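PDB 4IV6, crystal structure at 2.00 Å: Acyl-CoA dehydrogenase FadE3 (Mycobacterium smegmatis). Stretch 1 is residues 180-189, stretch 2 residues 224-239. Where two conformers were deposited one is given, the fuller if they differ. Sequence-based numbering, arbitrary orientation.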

ATOM      1  N   ALA B 180     -13.740   4.816  37.720  1.00 37.76           N
ATOM      2  CA  ALA B 180     -13.550   6.194  37.308  1.00 34.28           C
ATOM      3  C   ALA B 180     -14.454   6.600  36.126  1.00 32.55           C
ATOM      4  O   ALA B 180     -14.849   7.777  35.984  1.00 29.15           O
ATOM      5  CB  ALA B 180     -12.088   6.431  36.974  1.00 34.39           C
ATOM      6  N   HIS B 181     -14.799   5.636  35.282  1.00 31.85           N
ATOM      7  CA  HIS B 181     -15.594   5.964  34.097  1.00 30.83           C
ATOM      8  C   HIS B 181     -17.039   6.323  34.471  1.00 28.78           C
ATOM      9  O   HIS B 181     -17.732   7.026  33.718  1.00 26.54           O
ATOM     10  CB  HIS B 181     -15.515   4.839  33.049  1.00 32.57           C
ATOM     11  CG  HIS B 181     -16.257   3.601  33.425  1.00 35.97           C
ATOM     12  ND1 HIS B 181     -15.651   2.531  34.056  1.00 38.99           N
ATOM     13  CD2 HIS B 181     -17.550   3.248  33.239  1.00 38.49           C
ATOM     14  CE1 HIS B 181     -16.547   1.579  34.261  1.00 40.21           C
ATOM     15  NE2 HIS B 181     -17.708   1.988  33.775  1.00 40.66           N
ATOM     16  N   LYS B 182     -17.468   5.889  35.660  1.00 28.33           N
ATOM     17  CA  LYS B 182     -18.784   6.246  36.169  1.00 28.30           C
ATOM     18  C   LYS B 182     -18.866   7.674  36.719  1.00 25.84           C
ATOM     19  O   LYS B 182     -19.906   8.085  37.189  1.00 26.46           O
ATOM     20  CB  LYS B 182     -19.222   5.245  37.245  1.00 30.67           C
ATOM     21  CG  LYS B 182     -19.522   3.839  36.722  1.00 32.96           C
ATOM     22  CD  LYS B 182     -20.641   3.784  35.669  1.00 33.42           C
ATOM     23  CE  LYS B 182     -21.943   4.438  36.142  1.00 34.20           C
ATOM     24  NZ  LYS B 182     -23.068   4.252  35.170  1.00 35.16           N
ATOM     25  N   GLY B 183     -17.782   8.428  36.664  1.00 23.46           N
ATOM     26  CA  GLY B 183     -17.826   9.843  37.032  1.00 22.13           C
ATOM     27  C   GLY B 183     -18.092  10.824  35.886  1.00 20.18           C
ATOM     28  O   GLY B 183     -18.061  12.040  36.094  1.00 19.02           O
ATOM     29  N   VAL B 184     -18.339  10.312  34.688  1.00 18.92           N
ATOM     30  CA  VAL B 184     -18.462  11.145  33.473  1.00 17.68           C
ATOM     31  C   VAL B 184     -19.890  11.204  32.981  1.00 17.41           C
ATOM     32  O   VAL B 184     -20.534  10.159  32.822  1.00 18.16           O
ATOM     33  CB  VAL B 184     -17.541  10.619  32.348  1.00 17.67           C
ATOM     34  CG1 VAL B 184     -17.764  11.359  31.051  1.00 17.41           C
ATOM     35  CG2 VAL B 184     -16.081  10.804  32.762  1.00 18.36           C
ATOM     36  N   SER B 185     -20.372  12.416  32.723  1.00 16.48           N
ATOM     37  CA  SER B 185     -21.730  12.658  32.285  1.00 16.81           C
ATOM     38  C   SER B 185     -21.725  13.616  31.122  1.00 16.78           C
ATOM     39  O   SER B 185     -20.688  14.182  30.777  1.00 17.19           O
ATOM     40  CB  SER B 185     -22.562  13.272  33.425  1.00 17.07           C
ATOM     41  OG  SER B 185     -22.457  12.480  34.597  1.00 17.28           O
ATOM     42  N   ILE B 186     -22.888  13.803  30.523  1.00 17.17           N
ATOM     43  CA  ILE B 186     -23.061  14.791  29.480  1.00 16.99           C
ATOM     44  C   ILE B 186     -24.081  15.823  29.947  1.00 17.05           C
ATOM     45  O   ILE B 186     -25.151  15.462  30.435  1.00 17.93           O
ATOM     46  CB  ILE B 186     -23.512  14.133  28.186  1.00 17.64           C
ATOM     47  CG1 ILE B 186     -22.385  13.241  27.621  1.00 18.00           C
ATOM     48  CG2 ILE B 186     -23.931  15.195  27.171  1.00 17.41           C
ATOM     49  CD1 ILE B 186     -22.836  12.385  26.444  1.00 18.67           C
ATOM     50  N   LEU B 187     -23.726  17.098  29.833  1.00 16.91           N
ATOM     51  CA  LEU B 187     -24.609  18.190  30.190  1.00 17.42           C
ATOM     52  C   LEU B 187     -24.916  18.989  28.939  1.00 17.46           C
ATOM     53  O   LEU B 187     -24.032  19.189  28.089  1.00 16.33           O
ATOM     54  CB  LEU B 187     -23.968  19.120  31.237  1.00 17.78           C
ATOM     55  CG  LEU B 187     -23.445  18.567  32.578  1.00 18.95           C
ATOM     56  CD1 LEU B 187     -23.056  19.722  33.505  1.00 19.02           C
ATOM     57  CD2 LEU B 187     -24.427  17.674  33.276  1.00 19.92           C
ATOM     58  N   LEU B 188     -26.166  19.431  28.820  1.00 18.01           N
ATOM     59  CA  LEU B 188     -26.596  20.274  27.721  1.00 18.71           C
ATOM     60  C   LEU B 188     -26.425  21.717  28.181  1.00 18.18           C
ATOM     61  O   LEU B 188     -27.204  22.211  28.935  1.00 18.58           O
ATOM     62  CB  LEU B 188     -28.064  19.996  27.374  1.00 21.05           C
ATOM     63  CG  LEU B 188     -28.384  18.518  27.129  1.00 22.51           C
ATOM     64  CD1 LEU B 188     -29.864  18.302  26.956  1.00 25.50           C
ATOM     65  CD2 LEU B 188     -27.638  18.055  25.911  1.00 22.39           C
ATOM     66  N   VAL B 189     -25.383  22.370  27.708  1.00 17.49           N
ATOM     67  CA  VAL B 189     -24.957  23.679  28.181  1.00 17.10           C
ATOM     68  C   VAL B 189     -25.287  24.769  27.172  1.00 17.45           C
ATOM     69  O   VAL B 189     -24.851  24.711  26.020  1.00 16.61           O
ATOM     70  CB  VAL B 189     -23.429  23.650  28.376  1.00 16.47           C
ATOM     71  CG1 VAL B 189     -22.903  24.988  28.886  1.00 16.75           C
ATOM     72  CG2 VAL B 189     -23.093  22.529  29.355  1.00 16.77           C
ATOM     73  N   SER B 224     -30.829  20.501  35.857  1.00 22.68           N
ATOM     74  CA  SER B 224     -31.677  19.963  34.781  1.00 23.14           C
ATOM     75  C   SER B 224     -30.961  19.892  33.423  1.00 22.15           C
ATOM     76  O   SER B 224     -31.463  19.280  32.482  1.00 22.00           O
ATOM     77  CB  SER B 224     -32.962  20.797  34.674  1.00 24.84           C
ATOM     78  OG  SER B 224     -32.674  22.105  34.192  1.00 25.49           O
ATOM     79  N   SER B 225     -29.775  20.491  33.313  1.00 20.63           N
ATOM     80  CA  SER B 225     -28.984  20.381  32.081  0.50 19.69           C
ATOM     81  C   SER B 225     -28.434  18.975  31.852  1.00 19.53           C
ATOM     82  O   SER B 225     -27.985  18.671  30.752  1.00 18.58           O
ATOM     83  CB  SER B 225     -27.805  21.360  32.102  0.50 18.85           C
ATOM     84  OG  SER B 225     -26.924  21.041  33.160  0.50 17.99           O
ATOM     85  N   LEU B 226     -28.435  18.144  32.892  1.00 19.50           N
ATOM     86  CA  LEU B 226     -27.938  16.779  32.792  1.00 19.60           C
ATOM     87  C   LEU B 226     -28.698  16.043  31.721  1.00 20.06           C
ATOM     88  O   LEU B 226     -29.923  16.107  31.668  1.00 21.09           O
ATOM     89  CB  LEU B 226     -28.097  16.030  34.130  1.00 19.70           C
ATOM     90  CG  LEU B 226     -27.684  14.554  34.102  1.00 19.90           C
ATOM     91  CD1 LEU B 226     -26.196  14.341  33.787  1.00 18.96           C
ATOM     92  CD2 LEU B 226     -28.052  13.881  35.409  1.00 20.71           C
ATOM     93  N   LEU B 227     -27.987  15.352  30.842  1.00 20.14           N
ATOM     94  CA  LEU B 227     -28.654  14.519  29.834  1.00 21.09           C
ATOM     95  C   LEU B 227     -29.015  13.202  30.490  1.00 22.51           C
ATOM     96  O   LEU B 227     -28.140  12.427  30.847  1.00 24.14           O
ATOM     97  CB  LEU B 227     -27.751  14.278  28.623  1.00 20.45           C
ATOM     98  CG  LEU B 227     -28.319  13.347  27.537  1.00 20.69           C
ATOM     99  CD1 LEU B 227     -29.490  13.997  26.808  1.00 21.27           C
ATOM    100  CD2 LEU B 227     -27.213  12.977  26.566  1.00 20.21           C
ATOM    101  N   GLY B 228     -30.301  12.958  30.624  1.00 25.89           N
ATOM    102  CA  GLY B 228     -30.839  11.775  31.301  1.00 27.83           C
ATOM    103  C   GLY B 228     -31.073  12.052  32.775  1.00 28.51           C
ATOM    104  O   GLY B 228     -30.806  13.163  33.259  1.00 27.92           O
ATOM    105  N   ASP B 229     -31.559  11.034  33.489  1.00 29.72           N
ATOM    106  CA  ASP B 229     -31.876  11.166  34.908  1.00 30.49           C
ATOM    107  C   ASP B 229     -30.694  10.910  35.830  1.00 29.37           C
ATOM    108  O   ASP B 229     -30.727  11.370  36.952  1.00 28.38           O
ATOM    109  CB  ASP B 229     -33.003  10.209  35.309  1.00 33.67           C
ATOM    110  CG  ASP B 229     -34.296  10.495  34.587  1.00 35.18           C
ATOM    111  OD1 ASP B 229     -34.589  11.663  34.293  1.00 35.46           O
ATOM    112  OD2 ASP B 229     -35.017   9.535  34.308  1.00 39.17           O
ATOM    113  N   ASP B 230     -29.671  10.179  35.369  1.00 28.05           N
ATOM    114  CA  ASP B 230     -28.579   9.726  36.238  1.00 27.91           C
ATOM    115  C   ASP B 230     -27.232  10.191  35.717  1.00 26.32           C
ATOM    116  O   ASP B 230     -26.976  10.134  34.514  1.00 25.23           O
ATOM    117  CB  ASP B 230     -28.534   8.204  36.308  1.00 30.09           C
ATOM    118  CG  ASP B 230     -29.853   7.597  36.737  1.00 31.95           C
ATOM    119  OD1 ASP B 230     -30.220   7.723  37.911  1.00 33.08           O
ATOM    120  OD2 ASP B 230     -30.510   7.007  35.871  1.00 34.85           O
ATOM    121  N   GLU B 231     -26.387  10.660  36.635  1.00 25.00           N
ATOM    122  CA  GLU B 231     -24.984  10.950  36.352  1.00 23.94           C
ATOM    123  C   GLU B 231     -24.213   9.670  36.099  1.00 23.04           C
ATOM    124  O   GLU B 231     -24.610   8.601  36.574  1.00 23.25           O
ATOM    125  CB  GLU B 231     -24.350  11.681  37.535  1.00 23.92           C
ATOM    126  CG  GLU B 231     -24.988  13.038  37.798  1.00 24.06           C
ATOM    127  CD  GLU B 231     -24.396  13.735  38.999  1.00 24.40           C
ATOM    128  OE1 GLU B 231     -23.636  13.060  39.734  1.00 24.28           O
ATOM    129  OE2 GLU B 231     -24.678  14.947  39.191  1.00 23.83           O
ATOM    130  N   GLY B 232     -23.118   9.778  35.354  1.00 21.05           N
ATOM    131  CA  GLY B 232     -22.218   8.673  35.172  1.00 21.50           C
ATOM    132  C   GLY B 232     -22.464   7.758  33.989  1.00 21.84           C
ATOM    133  O   GLY B 232     -21.905   6.647  33.958  1.00 22.57           O
ATOM    134  N   ARG B 233     -23.273   8.206  33.020  1.00 21.53           N
ATOM    135  CA  ARG B 233     -23.581   7.411  31.834  1.00 22.42           C
ATOM    136  C   ARG B 233     -23.080   8.024  30.536  1.00 21.48           C
ATOM    137  O   ARG B 233     -23.441   7.572  29.413  1.00 20.64           O
ATOM    138  CB  ARG B 233     -25.081   7.240  31.730  1.00 25.21           C
ATOM    139  CG  ARG B 233     -25.646   6.593  32.971  1.00 27.59           C
ATOM    140  CD  ARG B 233     -27.016   6.051  32.735  1.00 32.02           C
ATOM    141  NE  ARG B 233     -27.436   5.315  33.920  1.00 35.63           N
ATOM    142  CZ  ARG B 233     -28.421   4.437  33.954  1.00 40.52           C
ATOM    143  NH1 ARG B 233     -29.136   4.162  32.866  1.00 43.75           N
ATOM    144  NH2 ARG B 233     -28.699   3.827  35.098  1.00 44.36           N
ATOM    145  N   GLY B 234     -22.241   9.041  30.686  1.00 19.87           N
ATOM    146  CA  GLY B 234     -21.712   9.772  29.564  1.00 19.22           C
ATOM    147  C   GLY B 234     -21.056   8.930  28.489  1.00 19.04           C
ATOM    148  O   GLY B 234     -21.352   9.120  27.324  1.00 18.30           O
ATOM    149  N   PHE B 235     -20.169   8.007  28.872  1.00 19.82           N
ATOM    150  CA  PHE B 235     -19.493   7.149  27.893  1.00 20.73           C
ATOM    151  C   PHE B 235     -20.459   6.220  27.162  1.00 21.14           C
ATOM    152  O   PHE B 235     -20.389   6.077  25.947  1.00 20.49           O
ATOM    153  CB  PHE B 235     -18.338   6.349  28.526  1.00 22.16           C
ATOM    154  CG  PHE B 235     -17.098   7.182  28.781  1.00 22.86           C
ATOM    155  CD1 PHE B 235     -16.463   7.843  27.745  1.00 23.38           C
ATOM    156  CD2 PHE B 235     -16.594   7.337  30.067  1.00 23.39           C
ATOM    157  CE1 PHE B 235     -15.342   8.645  27.991  1.00 23.91           C
ATOM    158  CE2 PHE B 235     -15.477   8.117  30.310  1.00 23.34           C
ATOM    159  CZ  PHE B 235     -14.840   8.769  29.279  1.00 22.96           C
ATOM    160  N   ALA B 236     -21.380   5.615  27.897  1.00 21.19           N
ATOM    161  CA  ALA B 236     -22.372   4.748  27.287  1.00 22.31           C
ATOM    162  C   ALA B 236     -23.220   5.520  26.288  1.00 22.09           C
ATOM    163  O   ALA B 236     -23.479   5.049  25.174  1.00 22.30           O
ATOM    164  CB  ALA B 236     -23.256   4.131  28.367  1.00 23.37           C
ATOM    165  N   GLN B 237     -23.648   6.717  26.678  1.00 21.48           N
ATOM    166  CA  GLN B 237     -24.452   7.566  25.802  1.00 20.89           C
ATOM    167  C   GLN B 237     -23.660   7.965  24.561  1.00 20.96           C
ATOM    168  O   GLN B 237     -24.184   7.837  23.447  1.00 21.21           O
ATOM    169  CB  GLN B 237     -24.924   8.813  26.528  1.00 20.46           C
ATOM    170  CG  GLN B 237     -25.913   8.547  27.664  1.00 20.64           C
ATOM    171  CD  GLN B 237     -26.092   9.749  28.571  1.00 20.39           C
ATOM    172  OE1 GLN B 237     -25.274  10.667  28.596  1.00 18.39           O
ATOM    173  NE2 GLN B 237     -27.180   9.750  29.318  1.00 21.53           N
ATOM    174  N   MET B 238     -22.419   8.413  24.746  1.00 24.04           N
ATOM    175  CA  MET B 238     -21.592   8.770  23.596  0.50 24.48           C
ATOM    176  C   MET B 238     -21.397   7.584  22.644  1.00 24.95           C
ATOM    177  O   MET B 238     -21.522   7.755  21.445  1.00 25.17           O
ATOM    178  CB  MET B 238     -20.250   9.346  24.014  0.50 24.40           C
ATOM    179  CG  MET B 238     -19.596  10.155  22.912  0.50 24.13           C
ATOM    180  SD  MET B 238     -20.727  11.423  22.294  0.50 23.49           S
ATOM    181  CE  MET B 238     -21.186  10.763  20.714  0.50 22.50           C
ATOM    182  N   MET B 239     -21.140   6.384  23.156  1.00 27.60           N
ATOM    183  CA  MET B 239     -21.010   5.219  22.263  1.00 29.99           C
ATOM    184  C   MET B 239     -22.180   5.112  21.301  1.00 28.25           C
ATOM    185  O   MET B 239     -22.007   4.839  20.124  1.00 26.12           O
ATOM    186  CB  MET B 239     -20.927   3.921  23.053  1.00 35.30           C
ATOM    187  CG  MET B 239     -19.519   3.400  23.266  1.00 39.87           C
ATOM    188  SD  MET B 239     -19.611   1.864  24.227  1.00 50.08           S
ATOM    189  CE  MET B 239     -20.354   0.765  23.024  1.00 46.37           C
TER
HETATM  190  O   HOH W   1     -19.600   7.495  31.849  1.00 19.10           O
HETATM  191  O   HOH W   2     -25.301   5.860  36.248  1.00 38.59           O
HETATM  192  O   HOH W   3     -25.320  12.196  30.824  1.00 18.54           O

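How does the start of the second stretch dock onto the strand Val184 to Val189? It does so through backbone, at a single bridge where Leu226 lies beside Leu187, their CA atoms 4.5 Å apart. Leu188 N donates to Ser225 O at 2.8 Å, almost perfectly straight, and Leu227 N donates to Ile186 O at 2.9 Å, so the two bonds flank the bridged pair. Ser225 O also receives a CA-H...O contact from Leu187 CA at 3.5 Å. Because these bonds use main-chain atoms, the side chains are free to pack. Leu226 CB leads away from the strand, yet with chi1 t and chi2 p its end comes back, bringing Leu226 CD1 to 3.8 Å from both Leu187 CD2 and Ser185 CB. Leu227 points toward the strand and sets its CD2 4.0 Å from Ile186 CG2 and its CD1 4.3 Å from Leu188 CD1. All these leucines are buried, where branched apolar chains fill space without leaving a polar group unpaired.

What carries the chain from this bridge to the next point of attachment? Gly228, Asp229 and Asp230 loop out without touching the strand. Gly228 has phi/psi of 91/-180, at which a CB would be jammed against the carbonyl oxygen of Leu227. The chain returns at Glu231, whose CA lies 3.4 Å from Ser185 OG. Ser185 OG accepts a hydrogen bond from Gly232 N at 2.9 Å, so a small polar side chain satisfies a buried backbone amide.

Why do Gly232 and Gly234 suit their places? Gly232 packs so closely that a CB would sit 2.5 Å from Lys182 O, and its positive phi would also press that CB against the carbonyl oxygen of Glu231. Gly232 CA makes a CA-H...O contact of 3.3 Å with Val184 O. Lys182 CB points away, but the long chain bends back through three m rotamers so that Lys182 NZ donates to Gly232 O at 2.9 Å. Water 2 accepts from Lys182 NZ at 3.0 Å and from Arg233 NE at 3.2 Å, and donates to Glu231 O at 2.8 Å. Arg233 occupies the N-cap position, its CB pointing away from the first stretch. At Gly234 a CB would point toward the strand, 2.8 Å from Val184 O; without one, Gly234 N donates to that oxygen at 3.0 Å.

How does the helix complete the contact? Phe235 CB points sideways, but the end of the side chain comes nearer to the first stretch: Val184 CG1 lies over one face, Val184 CG2 is 3.7 Å from Phe235 CE2, and His181 O lies at the edge. Water 1 accepts from Phe235 N at 3.1 Å and also bonds His181 O at 2.7 Å. Two residues on, Gln237 points toward the strand, and Gln237 NE2 donates to Leu227 O at 3.2 Å, tying the helix back to Leu227. Water 3 links Gln237 OE1 at 2.7 Å to Ile186 N at 2.9 Å, while Ile186 CD1 reaches Gly234 O at 3.7 Å.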